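Local structure of terminase, large subunit (2WBN) at residues W69-D72 against R77-A80; V27-N32 against P182-K187; L33-G38 against N162-F167. The protein drives viral DNA into empty capsids as an ATP-powered motor and cuts the genome as a metal-dependent endonuclease, the C-terminal nuclease domain being the piece described here. One frame throughout, in Å; residues are numbered along the deposited sequence.

All three contacts belong to the nuclease domain, an RNase H-like fold built on a mixed seven-stranded sheet. Contact 2 closes the widest loop of chain; contact 3 is nested within it, and contact 1, a hairpin, within contact 3. Contact 1 lies in strands 64-72 and 77-86, while contact 3 brings edge strand 33-35 against helix 161-169, which packs on the same sheet; their centres are about 13 Å apart, and W69 and A80 touch I163. Contact 2 joins loops about 15 Å from contact 3, centre to centre, with F30 meeting F167. W69 and F167 both meet helix 190-198, which carries the manganese ligands H190 and D193; the L184 side chain lies about 7 Å from that of D193.

Contact 1. Residues W69-D72 against R77-A80; sequences WHYD and RIYA
The indole of W69 lies between two side chains of the facing strand. CD1 of I78 sits 3.8 Å from the centroid of the W69 six-membered ring over one face, and CB of A80 makes the matching CH-pi contact over the other. With its CG anti to the carbonyl carbon (chi1 -64°), W69 brings its six-membered ring over the neighbouring strand, where W69 CE3 comes within 3.2 Å of A80 N. On the same side of the sheet, CG2 of I78 touches CD1 of Y71 at 3.8 Å. The other side carries H70, D72, R77 and Y79: the H70 and Y79 side chains lie side by side, pointing the same way, with their ring planes inclined obliquely at 35°, and H70 CD2 is 3.7 Å from Y79 CD1. One water joins D72 to Y79, donating to D72 OD2 and hydrogen-bonded to Y79 OH at 2.6 Å.

These strands, 64-72 and 77-86, form an antiparallel beta hairpin in the central sheet of the RNase H-like fold. Paired N-H and C=O groups of H70 and Y79 bond in both directions, H70 N to Y79 O at 2.8 Å. D72 and R77 form the next hydrogen-bonded pair, with D72 N to R77 O at 2.9 Å. Outside the hairpin, F48 stacks on H70, whose ND1 is bonded to N50 N. F199 meets both W69 and Y71 edge-to-face, and W69 NE1 makes a weak hydrogen bond to T195 OG1 in helix 190-198, the helix that carries the manganese ligand D193.

Contact 2. Residues V27-N32 against P182-K187; sequences VVPFEN and PRLEDK
L184 reaches with its two methyl branches to two successive residues of the N-terminal loop, P29 and F30. L184 CD1 lies 3.6 Å from F30 CE1 and is almost as near to CZ, approaching the ring obliquely. The other branch, CD2 of L184, rests against the pyrrolidine of P29, 3.8 Å from its CB and a little farther from CG. In L184 a chi1 of -64° sets CG beside the backbone N, and CD1, anti to CA (chi2 174°), extends that branch to the F30 ring. The backbones stay well apart, with P29 CA and L184 CA 8.1 Å from each other, and the link is wholly apolar.

Each side is held from its own surroundings: F30 N is hydrogen-bonded to D148 OD1, whereas L184 N and O are bonded to E144 OE1 and Q173 NE2. I170 touches F30 and L184, Y172 touches P29 and L184, and the F30 ring also meets that of F167. This is hydrophobic packing between the loop before edge strand 33-35 and the loop leading to helix 190-198 of the RNase H-like nuclease fold, with the L184 side chain about 7 Å from that of the manganese ligand D193.

Contact 3. Residues L33-G38 against N162-F167; sequences LQIEEG and NIAREF
Edge strand 33-35 of the central sheet meets helix 161-169, one of the helices packed on that sheet in the RNase H-like fold, through the alternate residues L33 and I35. L33 does most of the touching. Its CD1 methyl approaches the backbone at the end of the 162-167 segment, 3.4 Å from F167 O, and lies 3.8 Å from F167 CB. L33 CD2 is 4.1 Å from F167 CB and approaches the phenyl ring obliquely. The two side chains cross at about a right angle; a chi1 of -83° turns the F167 ring away from the strand, where it packs against T191, I192 and T195 of helix 190-198.

A164, about one helical turn before F167, meets I35 more loosely: I35 CG2 is 4.3 Å from A164 CB, and I35 CD1 is 4.0 Å from A164 O. I155 of the adjoining strand touches both L33 and A164, while P157 touches both I35 and A164. On another side of the helix, E166 OE1 is hydrogen-bonded to T191 OG1, and E166 OE2 makes a weak hydrogen bond to the backbone N of H190, a manganese ligand.

No hydrogen bond or salt bridge spans strand and helix here, so the direct contact between these two segments is apolar packing, methyl groups against CB atoms and backbone carbonyls, without directional polar bonds.

Contact 1. Residues W69-D72 against R77-A80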
# COMPACT_ATOMS: atom_id res chain seq x y z
N TRP A 69 3.50 6.29 0.02
CA TRP A 69 3.66 6.65 1.43
C TRP A 69 5.00 7.34 1.67
O TRP A 69 5.94 7.17 0.89
CB TRP A 69 3.71 5.38 2.27
CG TRP A 69 2.51 4.56 2.29
CD1 TRP A 69 2.14 3.60 1.37
CD2 TRP A 69 1.52 4.53 3.31
NE1 TRP A 69 0.96 3.02 1.75
CE2 TRP A 69 0.56 3.56 2.95
CE3 TRP A 69 1.33 5.25 4.49
CZ2 TRP A 69 -0.56 3.30 3.73
CZ3 TRP A 69 0.22 4.99 5.26
CH2 TRP A 69 -0.71 4.03 4.89
N HIS A 70 5.09 8.07 2.78
CA HIS A 70 6.35 8.56 3.31
C HIS A 70 6.66 7.83 4.61
O HIS A 70 5.77 7.59 5.44
CB HIS A 70 6.29 10.05 3.60
CG HIS A 70 7.47 10.55 4.39
ND1 HIS A 70 8.75 10.59 3.88
CD2 HIS A 70 7.57 11.01 5.66
CE1 HIS A 70 9.58 11.05 4.79
NE2 HIS A 70 8.89 11.32 5.88
N TYR A 71 7.94 7.54 4.80
CA TYR A 71 8.42 6.75 5.93
C TYR A 71 9.34 7.57 6.82
O TYR A 71 10.44 7.93 6.41
CB TYR A 71 9.18 5.54 5.39
CG TYR A 71 9.66 4.57 6.44
CD1 TYR A 71 8.97 4.39 7.64
CD2 TYR A 71 10.80 3.81 6.22
CE1 TYR A 71 9.41 3.48 8.58
CE2 TYR A 71 11.24 2.91 7.15
CZ TYR A 71 10.54 2.74 8.32
OH TYR A 71 10.99 1.83 9.26
N ASP A 72 8.89 7.88 8.03
CA ASP A 72 9.74 8.49 9.05
C ASP A 72 10.27 7.35 9.91
O ASP A 72 9.61 6.88 10.84
CB ASP A 72 8.93 9.50 9.89
CG ASP A 72 9.80 10.31 10.85
OD1 ASP A 72 10.86 9.83 11.30
OD2 ASP A 72 9.41 11.45 11.16
N ARG A 77 6.89 5.96 11.93
CA ARG A 77 5.61 6.36 11.36
C ARG A 77 5.61 6.29 9.87
O ARG A 77 6.64 6.51 9.21
CB ARG A 77 5.28 7.81 11.70
CG ARG A 77 5.09 8.10 13.13
CD ARG A 77 4.63 9.53 13.24
NE ARG A 77 4.69 10.01 14.60
CZ ARG A 77 4.61 11.29 14.95
NH1 ARG A 77 4.48 12.25 14.03
NH2 ARG A 77 4.69 11.60 16.22
N ILE A 78 4.43 6.04 9.32
CA ILE A 78 4.22 6.14 7.89
C ILE A 78 3.06 7.08 7.63
O ILE A 78 2.14 7.18 8.44
CB ILE A 78 4.02 4.76 7.23
CG1 ILE A 78 2.74 4.06 7.70
CG2 ILE A 78 5.26 3.87 7.44
CD1 ILE A 78 2.44 2.76 6.89
N TYR A 79 3.13 7.79 6.51
CA TYR A 79 2.15 8.80 6.14
C TYR A 79 1.67 8.50 4.73
O TYR A 79 2.49 8.45 3.83
CB TYR A 79 2.81 10.17 6.10
CG TYR A 79 3.33 10.72 7.39
CD1 TYR A 79 4.60 10.39 7.84
CD2 TYR A 79 2.57 11.61 8.14
CE1 TYR A 79 5.09 10.93 9.01
CE2 TYR A 79 3.06 12.15 9.31
CZ TYR A 79 4.31 11.80 9.73
OH TYR A 79 4.79 12.33 10.88
N ALA A 80 0.35 8.32 4.54
CA ALA A 80 -0.23 8.07 3.22
C ALA A 80 -0.29 9.35 2.41
O ALA A 80 -0.84 10.36 2.86
CB ALA A 80 -1.62 7.42 3.35
O HOH W 1 7.30 12.92 10.62

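Contact 2. Residues V27-N32 against P182-K187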
# COMPACT_ATOMS: atom_id res chain seq x y z
N VAL A 27 -6.86 -8.49 19.42
CA VAL A 27 -8.33 -8.41 19.13
C VAL A 27 -8.65 -7.38 18.04
O VAL A 27 -9.32 -7.68 17.06
CB VAL A 27 -9.10 -8.03 20.39
CG1 VAL A 27 -10.54 -8.51 20.29
CG2 VAL A 27 -8.41 -8.63 21.58
N VAL A 28 -8.17 -6.15 18.23
CA VAL A 28 -8.33 -5.08 17.26
C VAL A 28 -6.97 -4.78 16.64
O VAL A 28 -6.03 -4.45 17.36
CB VAL A 28 -8.84 -3.80 17.92
CG1 VAL A 28 -8.94 -2.69 16.90
CG2 VAL A 28 -10.18 -4.05 18.61
N PRO A 29 -6.86 -4.87 15.31
CA PRO A 29 -5.61 -4.51 14.67
C PRO A 29 -5.46 -3.00 14.45
O PRO A 29 -6.45 -2.27 14.44
CB PRO A 29 -5.70 -5.21 13.32
CG PRO A 29 -7.16 -5.19 13.02
CD PRO A 29 -7.84 -5.37 14.34
N PHE A 30 -4.22 -2.57 14.22
CA PHE A 30 -3.92 -1.20 13.82
C PHE A 30 -4.48 -0.15 14.79
O PHE A 30 -4.98 0.91 14.38
CB PHE A 30 -4.41 -0.92 12.39
CG PHE A 30 -3.74 -1.76 11.33
CD1 PHE A 30 -4.49 -2.52 10.44
CD2 PHE A 30 -2.35 -1.76 11.20
CE1 PHE A 30 -3.87 -3.29 9.45
CE2 PHE A 30 -1.73 -2.51 10.23
CZ PHE A 30 -2.49 -3.28 9.34
N GLU A 31 -4.37 -0.44 16.09
CA GLU A 31 -4.66 0.56 17.11
C GLU A 31 -3.82 1.81 16.85
O GLU A 31 -4.23 2.91 17.22
CB GLU A 31 -4.38 0.02 18.51
CG GLU A 31 -5.34 -1.09 18.94
CD GLU A 31 -5.00 -1.64 20.31
OE1 GLU A 31 -4.66 -0.84 21.19
OE2 GLU A 31 -5.08 -2.87 20.49
N ASN A 32 -2.69 1.63 16.17
CA ASN A 32 -1.81 2.74 15.76
C ASN A 32 -2.32 3.72 14.69
O ASN A 32 -1.57 4.62 14.28
CB ASN A 32 -0.45 2.18 15.33
CG ASN A 32 -0.53 1.34 14.07
OD1 ASN A 32 -1.61 1.19 13.51
ND2 ASN A 32 0.61 0.81 13.63
N PRO A 182 -3.65 -14.06 14.33
CA PRO A 182 -2.84 -12.90 13.91
C PRO A 182 -2.67 -12.79 12.39
O PRO A 182 -1.59 -12.44 11.89
CB PRO A 182 -1.49 -13.14 14.64
CG PRO A 182 -1.59 -14.51 15.30
CD PRO A 182 -2.79 -15.19 14.72
N ARG A 183 -3.75 -13.08 11.67
CA ARG A 183 -3.81 -12.95 10.24
C ARG A 183 -4.99 -12.01 9.97
O ARG A 183 -6.08 -12.22 10.51
CB ARG A 183 -4.06 -14.32 9.63
CG ARG A 183 -3.60 -14.48 8.18
CD ARG A 183 -3.97 -15.87 7.64
NE ARG A 183 -3.70 -16.96 8.59
CZ ARG A 183 -4.27 -18.17 8.56
NH1 ARG A 183 -5.17 -18.48 7.62
NH2 ARG A 183 -3.95 -19.08 9.48
N LEU A 184 -4.78 -10.96 9.16
CA LEU A 184 -5.89 -10.10 8.75
C LEU A 184 -6.77 -10.83 7.75
O LEU A 184 -6.30 -11.70 7.00
CB LEU A 184 -5.40 -8.78 8.14
CG LEU A 184 -4.62 -7.84 9.05
CD1 LEU A 184 -4.06 -6.65 8.25
CD2 LEU A 184 -5.49 -7.37 10.18
N GLU A 185 -8.04 -10.45 7.73
CA GLU A 185 -8.96 -10.89 6.68
C GLU A 185 -8.33 -10.62 5.32
O GLU A 185 -7.65 -9.60 5.14
CB GLU A 185 -10.28 -10.16 6.74
CG GLU A 185 -11.09 -10.43 7.97
CD GLU A 185 -12.17 -9.39 8.23
OE1 GLU A 185 -11.96 -8.14 8.00
OE2 GLU A 185 -13.25 -9.82 8.69
N ASP A 186 -8.56 -11.55 4.39
CA ASP A 186 -8.06 -11.46 3.03
C ASP A 186 -9.17 -10.96 2.11
O ASP A 186 -9.59 -11.63 1.17
CB ASP A 186 -7.57 -12.84 2.57
CG ASP A 186 -6.88 -12.79 1.24
OD1 ASP A 186 -6.46 -11.67 0.84
OD2 ASP A 186 -6.79 -13.83 0.57
N LYS A 187 -9.64 -9.76 2.40
CA LYS A 187 -10.82 -9.22 1.75
C LYS A 187 -10.85 -7.73 2.05
O LYS A 187 -10.51 -7.34 3.16
CB LYS A 187 -12.05 -9.93 2.32
CG LYS A 187 -13.38 -9.22 2.16
CD LYS A 187 -14.53 -10.10 2.65
CE LYS A 187 -15.87 -9.58 2.13
NZ LYS A 187 -16.11 -9.97 0.69

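Contact 3. Residues L33-G38 against N162-F167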
# COMPACT_ATOMS: atom_id res chain seq x y z
N LEU A 33 -3.56 3.59 14.24
CA LEU A 33 -4.06 4.44 13.15
C LEU A 33 -4.36 5.85 13.60
O LEU A 33 -4.97 6.03 14.65
CB LEU A 33 -5.32 3.85 12.51
CG LEU A 33 -5.17 2.64 11.59
CD1 LEU A 33 -6.54 2.31 10.96
CD2 LEU A 33 -4.15 2.92 10.51
N GLN A 34 -3.87 6.83 12.83
CA GLN A 34 -4.14 8.23 13.05
C GLN A 34 -4.85 8.73 11.77
O GLN A 34 -4.24 8.87 10.71
CB GLN A 34 -2.84 8.98 13.35
CG GLN A 34 -3.03 10.30 14.00
CD GLN A 34 -3.42 10.25 15.49
OE1 GLN A 34 -3.99 11.20 15.98
NE2 GLN A 34 -3.06 9.19 16.20
N ILE A 35 -6.16 8.91 11.87
CA ILE A 35 -7.02 9.16 10.71
C ILE A 35 -7.89 10.37 10.98
O ILE A 35 -8.72 10.37 11.91
CB ILE A 35 -7.97 7.99 10.37
CG1 ILE A 35 -7.22 6.66 10.22
CG2 ILE A 35 -8.76 8.32 9.07
CD1 ILE A 35 -8.12 5.46 9.86
N GLU A 36 -7.73 11.38 10.14
CA GLU A 36 -8.51 12.60 10.29
C GLU A 36 -8.35 13.42 9.02
O GLU A 36 -7.25 13.54 8.48
CB GLU A 36 -8.02 13.37 11.49
CG GLU A 36 -8.84 14.62 11.82
CD GLU A 36 -8.49 15.18 13.18
OE1 GLU A 36 -7.45 15.88 13.29
OE2 GLU A 36 -9.29 14.94 14.12
N GLU A 37 -9.46 13.98 8.56
CA GLU A 37 -9.46 14.84 7.37
C GLU A 37 -8.58 16.05 7.63
O GLU A 37 -8.69 16.69 8.67
CB GLU A 37 -10.89 15.29 7.00
CG GLU A 37 -11.81 14.16 6.54
CD GLU A 37 -13.14 14.66 5.96
OE1 GLU A 37 -13.54 15.78 6.27
OE2 GLU A 37 -13.76 13.92 5.17
N GLY A 38 -7.70 16.34 6.67
CA GLY A 38 -6.73 17.41 6.80
C GLY A 38 -5.49 17.14 7.63
O GLY A 38 -4.67 18.03 7.77
N ASN A 162 -9.52 5.43 0.10
CA ASN A 162 -9.54 3.98 0.08
C ASN A 162 -8.64 3.36 1.15
O ASN A 162 -9.06 2.46 1.89
CB ASN A 162 -9.14 3.44 -1.32
CG ASN A 162 -10.19 3.71 -2.37
OD1 ASN A 162 -11.26 3.11 -2.33
ND2 ASN A 162 -9.90 4.61 -3.31
N ILE A 163 -7.41 3.84 1.24
CA ILE A 163 -6.50 3.46 2.33
C ILE A 163 -7.16 3.69 3.70
O ILE A 163 -7.17 2.80 4.55
CB ILE A 163 -5.15 4.24 2.26
CG1 ILE A 163 -4.32 3.81 1.05
CG2 ILE A 163 -4.30 4.00 3.53
CD1 ILE A 163 -3.12 4.71 0.76
N ALA A 164 -7.74 4.87 3.89
CA ALA A 164 -8.45 5.19 5.13
C ALA A 164 -9.55 4.17 5.46
O ALA A 164 -9.59 3.65 6.55
CB ALA A 164 -9.04 6.63 5.09
N ARG A 165 -10.42 3.86 4.49
CA ARG A 165 -11.51 2.94 4.69
C ARG A 165 -11.01 1.52 4.99
O ARG A 165 -11.45 0.88 5.93
CB ARG A 165 -12.43 2.90 3.46
CG ARG A 165 -13.68 2.02 3.68
CD ARG A 165 -14.59 1.94 2.46
NE ARG A 165 -13.82 1.80 1.23
CZ ARG A 165 -13.29 0.67 0.79
NH1 ARG A 165 -12.58 0.71 -0.33
NH2 ARG A 165 -13.44 -0.48 1.45
N GLU A 166 -10.04 1.05 4.21
CA GLU A 166 -9.62 -0.33 4.36
C GLU A 166 -8.91 -0.53 5.69
O GLU A 166 -9.19 -1.51 6.39
CB GLU A 166 -8.76 -0.76 3.19
CG GLU A 166 -9.54 -0.87 1.90
CD GLU A 166 -8.77 -1.61 0.83
OE1 GLU A 166 -7.52 -1.65 0.93
OE2 GLU A 166 -9.42 -2.17 -0.07
N PHE A 167 -8.02 0.39 6.04
CA PHE A 167 -7.27 0.24 7.29
C PHE A 167 -8.16 0.39 8.51
O PHE A 167 -8.01 -0.36 9.48
CB PHE A 167 -6.08 1.22 7.34
CG PHE A 167 -4.84 0.73 6.61
CD1 PHE A 167 -4.70 0.88 5.25
CD2 PHE A 167 -3.78 0.18 7.33
CE1 PHE A 167 -3.55 0.47 4.59
CE2 PHE A 167 -2.63 -0.26 6.69
CZ PHE A 167 -2.50 -0.09 5.32